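Local coordinates for protein methylocystis parvus OBBP MbnE (Methylocystis parvus OBBP, PDB 5ICQ) that probably binds the copper-chelating peptide methanobactin in the periplasm, as a solute-binding protein of family 5 linked to methanobactin transport, at residues A336-A341 with A428-D433; K141-E146 with M200-K205. One frame throughout, in Å; residues are numbered along the deposited sequence.

Contact 1 (A336-A341 with A428-D433)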
ATOM      1  N   ALA A 336     -23.567 -14.102   8.158  1.00 10.95           N
ATOM      2  CA  ALA A 336     -23.235 -13.252   7.009  1.00  9.91           C
ATOM      3  C   ALA A 336     -24.463 -12.545   6.449  1.00  8.92           C
ATOM      4  O   ALA A 336     -24.335 -11.486   5.815  1.00  9.17           O
ATOM      5  CB  ALA A 336     -22.562 -14.069   5.898  1.00 12.90           C
ATOM      6  N   ARG A 337     -25.650 -13.131   6.630  1.00  8.77           N
ATOM      7  CA  ARG A 337     -26.873 -12.507   6.132  1.00 10.68           C
ATOM      8  C   ARG A 337     -27.194 -11.245   6.916  1.00 11.23           C
ATOM      9  O   ARG A 337     -27.652 -10.247   6.339  1.00  9.75           O
ATOM     10  CB  ARG A 337     -28.051 -13.488   6.220  1.00 12.28           C
ATOM     11  CG  ARG A 337     -27.955 -14.688   5.279  1.00 14.87           C
ATOM     12  CD  ARG A 337     -29.009 -15.738   5.618  1.00 21.76           C
ATOM     13  NE  ARG A 337     -28.813 -16.297   6.957  1.00 20.70           N
ATOM     14  CZ  ARG A 337     -29.489 -17.339   7.434  1.00 27.49           C
ATOM     15  NH1 ARG A 337     -30.401 -17.943   6.677  1.00 26.78           N
ATOM     16  NH2 ARG A 337     -29.260 -17.774   8.666  1.00 19.99           N
ATOM     17  N   LEU A 338     -26.982 -11.279   8.235  1.00  9.91           N
ATOM     18  CA  LEU A 338     -27.162 -10.062   9.031  1.00 10.21           C
ATOM     19  C   LEU A 338     -26.112  -9.012   8.685  1.00  9.29           C
ATOM     20  O   LEU A 338     -26.418  -7.815   8.642  1.00  8.09           O
ATOM     21  CB  LEU A 338     -27.124 -10.394  10.530  1.00  6.39           C
ATOM     22  CG  LEU A 338     -27.290  -9.215  11.511  1.00 14.02           C
ATOM     23  CD1 LEU A 338     -28.049  -9.653  12.764  1.00 12.44           C
ATOM     24  CD2 LEU A 338     -25.947  -8.617  11.924  1.00 11.38           C
ATOM     25  N   ARG A 339     -24.857  -9.428   8.475  1.00  7.94           N
ATOM     26  CA  ARG A 339     -23.841  -8.458   8.087  1.00  7.78           C
ATOM     27  C   ARG A 339     -24.196  -7.809   6.758  1.00  9.38           C
ATOM     28  O   ARG A 339     -24.048  -6.590   6.601  1.00 11.83           O
ATOM     29  CB  ARG A 339     -22.455  -9.113   8.016  1.00  5.37           C
ATOM     30  CG  ARG A 339     -22.056  -9.763   9.348  1.00  4.44           C
ATOM     31  CD  ARG A 339     -20.577 -10.158   9.416  1.00  7.14           C
ATOM     32  NE  ARG A 339     -20.210 -11.186   8.430  1.00  8.45           N
ATOM     33  CZ  ARG A 339     -20.083 -12.481   8.696  1.00  8.58           C
ATOM     34  NH1 ARG A 339     -20.364 -12.947   9.922  1.00  8.19           N
ATOM     35  NH2 ARG A 339     -19.700 -13.320   7.740  1.00 10.04           N
ATOM     36  N   GLU A 340     -24.653  -8.608   5.785  1.00 10.36           N
ATOM     37  CA  GLU A 340     -25.079  -8.036   4.506  1.00 10.42           C
ATOM     38  C   GLU A 340     -26.219  -7.043   4.701  1.00 10.13           C
ATOM     39  O   GLU A 340     -26.210  -5.945   4.126  1.00  9.29           O
ATOM     40  CB  GLU A 340     -25.499  -9.136   3.524  1.00  9.80           C
ATOM     41  CG  GLU A 340     -26.082  -8.539   2.231  1.00 10.93           C
ATOM     42  CD  GLU A 340     -26.304  -9.548   1.113  1.00 20.63           C
ATOM     43  OE1 GLU A 340     -26.236 -10.768   1.359  1.00 16.59           O
ATOM     44  OE2 GLU A 340     -26.541  -9.105  -0.033  1.00 18.76           O
ATOM     45  N   ALA A 341     -27.218  -7.415   5.511  1.00  7.45           N
ATOM     46  CA  ALA A 341     -28.353  -6.524   5.745  1.00  7.41           C
ATOM     47  C   ALA A 341     -27.923  -5.211   6.392  1.00  8.12           C
ATOM     48  O   ALA A 341     -28.393  -4.133   6.002  1.00  9.84           O
ATOM     49  CB  ALA A 341     -29.390  -7.223   6.627  1.00 10.45           C
ATOM     50  N   ALA A 428     -32.437 -14.398   8.730  1.00 26.64           N
ATOM     51  CA  ALA A 428     -31.450 -14.723   9.750  1.00 21.13           C
ATOM     52  C   ALA A 428     -32.062 -14.856  11.132  1.00 22.15           C
ATOM     53  O   ALA A 428     -31.319 -14.981  12.109  1.00 25.83           O
ATOM     54  CB  ALA A 428     -30.335 -13.673   9.775  1.00 20.84           C
ATOM     55  N   GLY A 429     -33.387 -14.829  11.239  1.00 26.31           N
ATOM     56  CA  GLY A 429     -34.059 -15.023  12.507  1.00 26.83           C
ATOM     57  C   GLY A 429     -34.233 -13.785  13.357  1.00 29.43           C
ATOM     58  O   GLY A 429     -34.540 -13.918  14.546  1.00 32.48           O
ATOM     59  N   CYS A 430     -34.063 -12.591  12.789  1.00 19.58           N
ATOM     60  CA  CYS A 430     -34.169 -11.332  13.524  1.00 22.24           C
ATOM     61  C   CYS A 430     -35.381 -10.557  13.031  1.00 31.68           C
ATOM     62  O   CYS A 430     -35.444 -10.192  11.850  1.00 28.89           O
ATOM     63  CB  CYS A 430     -32.909 -10.485  13.345  1.00 20.68           C
ATOM     64  SG  CYS A 430     -31.449 -11.359  13.809  1.00 34.62           S
ATOM     65  N   ARG A 431     -36.320 -10.276  13.938  1.00 29.84           N
ATOM     66  CA  ARG A 431     -37.538  -9.567  13.582  1.00 33.44           C
ATOM     67  C   ARG A 431     -37.748  -8.375  14.504  1.00 27.29           C
ATOM     68  O   ARG A 431     -37.320  -8.379  15.658  1.00 22.77           O
ATOM     69  CB  ARG A 431     -38.743 -10.511  13.614  1.00 40.82           C
ATOM     70  CG  ARG A 431     -38.665 -11.545  12.500  1.00 47.98           C
ATOM     71  CD  ARG A 431     -39.885 -12.442  12.406  1.00 53.43           C
ATOM     72  NE  ARG A 431     -39.743 -13.378  11.290  1.00 55.83           N
ATOM     73  CZ  ARG A 431     -39.046 -14.510  11.347  1.00 57.66           C
ATOM     74  NH1 ARG A 431     -38.427 -14.859  12.469  1.00 53.53           N
ATOM     75  NH2 ARG A 431     -38.967 -15.297  10.280  1.00 58.27           N
ATOM     76  N   VAL A 432     -38.388  -7.339  13.972  1.00 33.80           N
ATOM     77  CA  VAL A 432     -38.670  -6.136  14.749  1.00 37.41           C
ATOM     78  C   VAL A 432     -39.925  -6.380  15.577  1.00 41.82           C
ATOM     79  O   VAL A 432     -40.990  -6.691  15.031  1.00 43.22           O
ATOM     80  CB  VAL A 432     -38.830  -4.909  13.836  1.00 44.27           C
ATOM     81  CG1 VAL A 432     -39.416  -3.737  14.615  1.00 43.72           C
ATOM     82  CG2 VAL A 432     -37.486  -4.521  13.211  1.00 42.79           C
ATOM     83  N   ASP A 433     -39.801  -6.256  16.899  1.00 47.63           N
ATOM     84  CA  ASP A 433     -40.953  -6.416  17.778  1.00 59.79           C
ATOM     85  C   ASP A 433     -41.796  -5.148  17.776  1.00 67.10           C
ATOM     86  O   ASP A 433     -42.769  -5.044  17.023  1.00 78.88           O
ATOM     87  CB  ASP A 433     -40.517  -6.761  19.203  1.00 67.69           C
ATOM     88  CG  ASP A 433     -41.690  -6.832  20.166  1.00 74.99           C
ATOM     89  OD1 ASP A 433     -42.698  -7.487  19.825  1.00 77.78           O
ATOM     90  OD2 ASP A 433     -41.606  -6.229  21.258  1.00 75.96           O
TER

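Contact 2 (K141-E146 with M200-K205)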
ATOM      1  N   LYS A 141      34.190   2.909  -2.117  1.00 11.44           N
ATOM      2  CA  LYS A 141      34.459   1.504  -1.801  1.00 12.97           C
ATOM      3  C   LYS A 141      33.598   0.588  -2.668  1.00 11.12           C
ATOM      4  O   LYS A 141      32.374   0.755  -2.709  1.00 10.68           O
ATOM      5  CB  LYS A 141      34.183   1.221  -0.322  1.00 14.21           C
ATOM      6  CG  LYS A 141      34.817  -0.068   0.199  1.00 25.17           C
ATOM      7  CD  LYS A 141      36.277   0.181   0.610  1.00 27.18           C
ATOM      8  CE  LYS A 141      37.038  -1.115   0.891  1.00 28.44           C
ATOM      9  NZ  LYS A 141      36.748  -1.692   2.228  1.00 31.39           N
ATOM     10  N   PRO A 142      34.188  -0.394  -3.352  1.00 14.69           N
ATOM     11  CA  PRO A 142      33.387  -1.306  -4.182  1.00 11.27           C
ATOM     12  C   PRO A 142      32.377  -2.087  -3.357  1.00 13.29           C
ATOM     13  O   PRO A 142      32.643  -2.482  -2.223  1.00 14.93           O
ATOM     14  CB  PRO A 142      34.435  -2.248  -4.793  1.00 15.26           C
ATOM     15  CG  PRO A 142      35.707  -1.457  -4.784  1.00 17.48           C
ATOM     16  CD  PRO A 142      35.637  -0.597  -3.543  1.00 16.30           C
ATOM     17  N   ILE A 143      31.208  -2.314  -3.945  1.00 10.63           N
ATOM     18  CA  ILE A 143      30.237  -3.232  -3.361  1.00  9.29           C
ATOM     19  C   ILE A 143      30.634  -4.661  -3.716  1.00 16.38           C
ATOM     20  O   ILE A 143      30.899  -4.968  -4.887  1.00 15.77           O
ATOM     21  CB  ILE A 143      28.821  -2.913  -3.866  1.00 11.09           C
ATOM     22  CG1 ILE A 143      28.476  -1.447  -3.584  1.00 11.59           C
ATOM     23  CG2 ILE A 143      27.806  -3.876  -3.238  1.00 13.42           C
ATOM     24  CD1 ILE A 143      27.029  -1.047  -3.982  1.00 10.76           C
ATOM     25  N   THR A 144      30.673  -5.548  -2.717  1.00 12.28           N
ATOM     26  CA  THR A 144      30.986  -6.956  -2.974  1.00 11.19           C
ATOM     27  C   THR A 144      29.934  -7.850  -2.325  1.00 13.74           C
ATOM     28  O   THR A 144      29.067  -7.391  -1.574  1.00 13.08           O
ATOM     29  CB  THR A 144      32.380  -7.344  -2.461  1.00 18.88           C
ATOM     30  OG1 THR A 144      32.395  -7.295  -1.031  1.00 22.52           O
ATOM     31  CG2 THR A 144      33.444  -6.391  -3.018  1.00 22.09           C
ATOM     32  N   ALA A 145      30.032  -9.154  -2.612  1.00 14.45           N
ATOM     33  CA  ALA A 145      29.110 -10.114  -2.011  1.00 16.23           C
ATOM     34  C   ALA A 145      29.151 -10.051  -0.488  1.00 15.83           C
ATOM     35  O   ALA A 145      28.133 -10.298   0.173  1.00 15.47           O
ATOM     36  CB  ALA A 145      29.435 -11.528  -2.494  1.00 16.88           C
ATOM     37  N   GLU A 146      30.311  -9.707   0.080  1.00 14.07           N
ATOM     38  CA  GLU A 146      30.429  -9.555   1.527  1.00 15.16           C
ATOM     39  C   GLU A 146      29.446  -8.514   2.066  1.00 14.30           C
ATOM     40  O   GLU A 146      28.877  -8.701   3.147  1.00 15.90           O
ATOM     41  CB  GLU A 146      31.877  -9.190   1.886  1.00 21.65           C
ATOM     42  CG  GLU A 146      32.168  -8.998   3.377  1.00 41.31           C
ATOM     43  CD  GLU A 146      33.609  -8.538   3.659  1.00 56.78           C
ATOM     44  OE1 GLU A 146      34.182  -7.783   2.837  1.00 58.68           O
ATOM     45  OE2 GLU A 146      34.169  -8.933   4.709  1.00 58.67           O
ATOM     46  N   MET A 200      16.144  -6.088  -1.183  1.00 10.59           N
ATOM     47  CA  MET A 200      16.836  -5.789   0.068  1.00 11.28           C
ATOM     48  C   MET A 200      17.845  -4.663  -0.160  1.00 14.07           C
ATOM     49  O   MET A 200      18.558  -4.678  -1.166  1.00 11.02           O
ATOM     50  CB  MET A 200      17.572  -7.037   0.571  1.00 13.27           C
ATOM     51  CG  MET A 200      18.372  -6.820   1.847  1.00 12.53           C
ATOM     52  SD  MET A 200      19.599  -8.118   2.118  1.00 17.09           S
ATOM     53  CE  MET A 200      20.807  -7.664   0.874  1.00 17.65           C
ATOM     54  N   PRO A 201      17.928  -3.670   0.734  1.00 10.15           N
ATOM     55  CA  PRO A 201      18.966  -2.638   0.583  1.00  9.39           C
ATOM     56  C   PRO A 201      20.345  -3.217   0.834  1.00 10.98           C
ATOM     57  O   PRO A 201      20.520  -4.088   1.688  1.00 10.47           O
ATOM     58  CB  PRO A 201      18.599  -1.606   1.656  1.00 12.37           C
ATOM     59  CG  PRO A 201      17.910  -2.435   2.719  1.00 17.27           C
ATOM     60  CD  PRO A 201      17.098  -3.430   1.934  1.00 12.00           C
ATOM     61  N   VAL A 202      21.330  -2.728   0.088  1.00 11.67           N
ATOM     62  CA  VAL A 202      22.704  -3.201   0.231  1.00  6.90           C
ATOM     63  C   VAL A 202      23.475  -2.163   1.034  1.00 11.04           C
ATOM     64  O   VAL A 202      23.685  -1.033   0.578  1.00 11.26           O
ATOM     65  CB  VAL A 202      23.367  -3.464  -1.126  1.00  9.57           C
ATOM     66  CG1 VAL A 202      24.811  -3.919  -0.911  1.00 13.00           C
ATOM     67  CG2 VAL A 202      22.582  -4.533  -1.906  1.00 10.61           C
ATOM     68  N   LEU A 203      23.896  -2.543   2.235  1.00 10.01           N
ATOM     69  CA  LEU A 203      24.496  -1.665   3.231  1.00  7.41           C
ATOM     70  C   LEU A 203      25.994  -1.932   3.341  1.00 10.05           C
ATOM     71  O   LEU A 203      26.441  -3.065   3.121  1.00 11.27           O
ATOM     72  CB  LEU A 203      23.843  -1.872   4.600  1.00  9.25           C
ATOM     73  CG  LEU A 203      22.313  -1.753   4.576  1.00 14.17           C
ATOM     74  CD1 LEU A 203      21.731  -2.106   5.925  1.00 18.89           C
ATOM     75  CD2 LEU A 203      21.883  -0.357   4.154  1.00 12.19           C
ATOM     76  N   PRO A 204      26.789  -0.924   3.695  1.00 13.47           N
ATOM     77  CA  PRO A 204      28.254  -1.067   3.677  1.00 13.60           C
ATOM     78  C   PRO A 204      28.810  -1.699   4.954  1.00 12.43           C
ATOM     79  O   PRO A 204      28.833  -1.079   6.016  1.00 14.26           O
ATOM     80  CB  PRO A 204      28.739   0.380   3.500  1.00 11.76           C
ATOM     81  CG  PRO A 204      27.672   1.205   4.192  1.00 16.84           C
ATOM     82  CD  PRO A 204      26.364   0.469   3.949  1.00 15.21           C
ATOM     83  N   LYS A 205      29.312  -2.928   4.821  1.00 11.19           N
ATOM     84  CA  LYS A 205      29.941  -3.582   5.969  1.00 12.44           C
ATOM     85  C   LYS A 205      31.040  -2.717   6.583  1.00 18.97           C
ATOM     86  O   LYS A 205      31.161  -2.638   7.810  1.00 17.56           O
ATOM     87  CB  LYS A 205      30.514  -4.939   5.569  1.00 12.19           C
ATOM     88  CG  LYS A 205      31.118  -5.669   6.776  1.00 22.96           C
ATOM     89  CD  LYS A 205      31.546  -7.090   6.446  1.00 27.49           C
ATOM     90  CE  LYS A 205      31.906  -7.852   7.717  1.00 31.24           C
ATOM     91  NZ  LYS A 205      32.427  -9.209   7.380  1.00 40.58           N
TER

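Contact 1 (A336-A341 with A428-D433)
Arg-337 reaches out from the first turn of helix 336-343 and passes beside Ala-428, where helix 415-427 has just ended. Its CB points toward the other segment. CG lies anti to the carbonyl carbon (chi1 -68°), and the chain then runs extended to CD. The bend comes at chi3, -63°, and brings the head group up beside Ala-428. Arg-337 NE is 4.1 Å from Ala-428 CB. Further out, Arg-337 NH2 is 3.9 Å from Ala-428 CA. That CA sits over one face of the guanidinium, off centre toward its rim. The contact is van der Waals. The polar partner of the group is Asp-335, which forms a salt bridge with NH2 and also touches Ala-428.

One residue on, Leu-338, which is buried, turns its CB toward the other segment. Leu-338 CD1 meets Cys-430 SG at 3.9 Å. Leu-425 and Phe-333 pack on the same leucine, while Leu-437 and Lys-439 touch the cysteine. Ala-428 CB also approaches the backbone, 4.4 Å from Leu-338 N.

Gly-429 explains the turn between Ala-428 and Cys-430. It has positive phi (86°), and Cys-430 N bonds back to Leu-425 O while Gly-429 N bonds to Ala-426 O. This is a Schellman motif, here ending helix 415-427 and turning the chain toward strand 431-432, with the start of helix 336-343 packed against it.

Contact 2 (K141-E146 with M200-K205)
From Ile-143 to Glu-146 and from Val-202 to Lys-205 the two backbones run 64° apart. They stay well separated: CA of Ile-143 is 7.6 Å from CA of Pro-204, and CA of Glu-146 is 7.5 Å from CA of Lys-205. Side chains therefore bridge the gap, Ile-143 to Val-202 at one end and Glu-146 to Lys-205 at the other.

The inner pair is apolar. Ile-143 CG2 touches Val-202 CG1 at 3.8 Å. Val-202 CG1, anti to its own N (chi1 178°), is the branch that reaches the isoleucine. Both residues also rest on Ile-114 of strand 109-120. The loop after helix 193-198 is thus packed beside the turn that starts helix 145-158. Thr-144 is the N-cap of that helix. Thr-144 OG1 accepts a weak hydrogen bond from Glu-146 N, 3.4 Å long. Thr-144 N bonds to Asp-147 OD2, and Lys-205 N bonds to Asp-147 OD1, so one side chain ties the two segments together.

The outer pair is charged and exposed. Lys-205 is fully extended, and the Glu-146 chain crosses it at about a right angle. Glu-146 CG lies 3.7 Å from Lys-205 CD, an aliphatic touch beside the ionic one. The salt bridge joins Lys-205 NZ to Glu-146 OE2 at 3.2 Å. NZ comes from the anti side of OE2, 32° out of the carboxylate plane.

Contact 1 and contact 2 lie on opposite sides of the centre of the chain. Their centres are about 60 Å apart, and their nearest atoms are about 38 Å apart, so they do not touch. They follow in series: 141-146 with 200-205 closes before 336-341 with 428-433 begins. The centre of contact 1 is about 34 Å, and that of contact 2 about 28 Å, from the centre of the chain. Both involve a residue near the start of a helix and a segment that follows the end of another helix. Contact 2 has a direct salt bridge between its segments, whereas contact 1 is van der Waals throughout. Neither can be tied to the methanobactin site.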